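Local coordinates for protein metallo-beta-lactamase (Simiduia agarivorans, PDB 6MFI) that probably hydrolyses beta-lactam antibiotics as a subclass B3 metallo-beta-lactamase with two zinc ions in its active site, at residues A[78-83]-A[117-122]. Sequence-based numbering, arbitrary orientation.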
ATOM      1  N   ILE A  78       6.811  -2.890   1.526  1.00  9.34           N
ATOM      2  CA  ILE A  78       5.863  -2.239   0.630  1.00  9.26           C
ATOM      3  C   ILE A  78       5.613  -0.825   1.130  1.00  8.97           C
ATOM      4  O   ILE A  78       5.334  -0.619   2.319  1.00  9.01           O
ATOM      5  CB  ILE A  78       4.548  -3.029   0.532  1.00  9.63           C
ATOM      6  CG1 ILE A  78       4.827  -4.528   0.427  1.00 10.09           C
ATOM      7  CG2 ILE A  78       3.730  -2.553  -0.661  1.00  9.66           C
ATOM      8  CD1 ILE A  78       3.615  -5.392   0.694  1.00 18.97           C
ATOM      9  N   ASP A  79       5.727   0.147   0.222  1.00  8.79           N
ATOM     10  CA  ASP A  79       5.466   1.561   0.481  1.00  8.84           C
ATOM     11  C   ASP A  79       6.503   2.172   1.417  1.00  9.58           C
ATOM     12  O   ASP A  79       7.139   1.471   2.211  1.00  8.90           O
ATOM     13  CB  ASP A  79       4.056   1.762   1.045  1.00  8.82           C
ATOM     14  CG  ASP A  79       2.987   1.709  -0.028  1.00  8.96           C
ATOM     15  OD1 ASP A  79       3.343   1.748  -1.224  1.00  9.61           O
ATOM     16  OD2 ASP A  79       1.792   1.632   0.324  1.00  9.38           O
ATOM     17  N   SER A  80       6.673   3.491   1.322  1.00  8.51           N
ATOM     18  CA  SER A  80       7.660   4.219   2.103  1.00  8.54           C
ATOM     19  C   SER A  80       7.086   5.386   2.886  1.00  9.89           C
ATOM     20  O   SER A  80       7.779   5.916   3.762  1.00  8.90           O
ATOM     21  CB  SER A  80       8.770   4.754   1.185  1.00  9.78           C
ATOM     22  OG  SER A  80       8.269   5.778   0.339  1.00  9.77           O
ATOM     23  N   GLY A  81       5.858   5.807   2.602  1.00  9.75           N
ATOM     24  CA  GLY A  81       5.376   7.066   3.123  1.00  9.81           C
ATOM     25  C   GLY A  81       6.078   8.220   2.423  1.00 10.03           C
ATOM     26  O   GLY A  81       6.738   8.062   1.397  1.00  9.72           O
ATOM     27  N   THR A  82       5.924   9.404   3.007  1.00 10.27           N
ATOM     28  CA  THR A  82       6.616  10.574   2.488  1.00 10.78           C
ATOM     29  C   THR A  82       8.110  10.468   2.786  1.00 11.25           C
ATOM     30  O   THR A  82       8.582   9.528   3.433  1.00  9.65           O
ATOM     31  CB  THR A  82       6.035  11.854   3.088  1.00 10.49           C
ATOM     32  OG1 THR A  82       6.304  11.888   4.495  1.00 10.79           O
ATOM     33  CG2 THR A  82       4.532  11.916   2.864  1.00 10.60           C
ATOM     34  N   ASP A  83       8.870  11.455   2.304  1.00 12.95           N
ATOM     35  CA  ASP A  83      10.283  11.523   2.660  1.00 15.15           C
ATOM     36  C   ASP A  83      10.461  11.699   4.161  1.00 16.39           C
ATOM     37  O   ASP A  83      11.477  11.274   4.723  1.00 16.86           O
ATOM     38  CB  ASP A  83      10.968  12.659   1.902  1.00 16.55           C
ATOM     39  CG  ASP A  83      12.445  12.400   1.672  1.00 17.97           C
ATOM     40  OD1 ASP A  83      12.836  11.217   1.572  1.00 18.16           O
ATOM     41  OD2 ASP A  83      13.216  13.380   1.591  1.00 19.30           O
ATOM     42  N   GLY A 117       6.913   8.740  -1.502  1.00  9.69           N
ATOM     43  CA  GLY A 117       7.715   9.954  -1.498  1.00  9.73           C
ATOM     44  C   GLY A 117       9.115   9.738  -0.954  1.00  9.83           C
ATOM     45  O   GLY A 117      10.075  10.353  -1.425  1.00 10.25           O
ATOM     46  N   GLY A 118       9.250   8.864   0.038  1.00  9.55           N
ATOM     47  CA  GLY A 118      10.546   8.588   0.625  1.00  9.71           C
ATOM     48  C   GLY A 118      11.147   7.277   0.162  1.00  9.54           C
ATOM     49  O   GLY A 118      11.985   6.694   0.854  1.00 10.50           O
ATOM     50  N   MET A 119      10.725   6.807  -1.014  1.00  9.76           N
ATOM     51  CA  MET A 119      11.221   5.531  -1.520  1.00 10.32           C
ATOM     52  C   MET A 119      12.709   5.601  -1.843  1.00 10.65           C
ATOM     53  O   MET A 119      13.445   4.637  -1.604  1.00 11.21           O
ATOM     54  CB  MET A 119      10.420   5.114  -2.753  1.00 10.55           C
ATOM     55  CG  MET A 119      10.491   3.631  -3.080  1.00 11.35           C
ATOM     56  SD  MET A 119      10.025   2.585  -1.689  1.00 11.37           S
ATOM     57  CE  MET A 119       8.288   2.312  -2.039  1.00 10.81           C
ATOM     58  N   ALA A 120      13.171   6.733  -2.378  1.00 10.55           N
ATOM     59  CA  ALA A 120      14.578   6.860  -2.740  1.00 11.21           C
ATOM     60  C   ALA A 120      15.475   6.810  -1.510  1.00 11.67           C
ATOM     61  O   ALA A 120      16.580   6.258  -1.563  1.00 11.49           O
ATOM     62  CB  ALA A 120      14.808   8.155  -3.517  1.00 11.28           C
ATOM     63  N   SER A 121      15.017   7.381  -0.393  0.57 11.46           N
ATOM     64  CA  SER A 121      15.814   7.353   0.830  0.57 12.13           C
ATOM     65  C   SER A 121      15.923   5.939   1.387  0.57 11.59           C
ATOM     66  O   SER A 121      16.996   5.524   1.840  0.57 11.55           O
ATOM     67  CB  SER A 121      15.214   8.298   1.869  0.57 11.76           C
ATOM     68  OG  SER A 121      15.243   9.640   1.416  0.57 12.39           O
ATOM     69  N   LEU A 122      14.822   5.184   1.363  1.00 11.88           N
ATOM     70  CA  LEU A 122      14.861   3.810   1.855  1.00 12.28           C
ATOM     71  C   LEU A 122      15.670   2.916   0.925  1.00 12.86           C
ATOM     72  O   LEU A 122      16.365   2.002   1.382  1.00 13.09           O
ATOM     73  CB  LEU A 122      13.441   3.271   2.017  1.00 11.99           C
ATOM     74  CG  LEU A 122      12.612   3.879   3.149  1.00 12.53           C
ATOM     75  CD1 LEU A 122      11.296   3.136   3.306  1.00 12.94           C
ATOM     76  CD2 LEU A 122      13.396   3.868   4.452  1.00 12.89           C
TER
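Ser-80 points its side chain at the start of helix 119-126, where Met-119 and Leu-122 both touch its CB. CD1 of Leu-122 lies 3.7 Å from CB of Ser-80. Met-119 SD reaches Ser-80 CB at 3.8 Å. The Met-119 chain leaves its backbone with CG anti to N (chi1 -160°), then bends at chi2 and chi3. Met-119 CE ends 3.9 Å from Asp-79 CA. Ser-80 OG lies between its own N and carbonyl carbon (chi1 69°) and hydrogen-bonds to the carbonyl O of His-115. Ser-80 OG also sits 3.0 Å from Met-119 N, but the angle is poor for a bond.

Beyond Ser-80 the two backbones close up. Gly-118 N donates to Gly-81 O at 3.0 Å, with a fairly straight N-H...O angle of 160°. Gly-118 is the N-cap residue of the helix. With no side chain, Gly-118 lets its CA come 3.6 Å from Thr-82 O, a CA-H...O contact. In one of two conformers of Ser-121, Ser-121 OG lies 2.9 Å from Asp-83 OD1.

The Asp-79 carboxylate is held by hydrogen bonds, OD1 to Ser-109 N and OD2 to Tyr-210 OH. The contact joins the loop after strand 74-78 to the helix start just past Asp-114 and His-115, which bind zinc. This is loop packing beside the dinuclear zinc site of the metallo-beta-lactamase fold, with the HxHxDH motif just ahead of Gly-117.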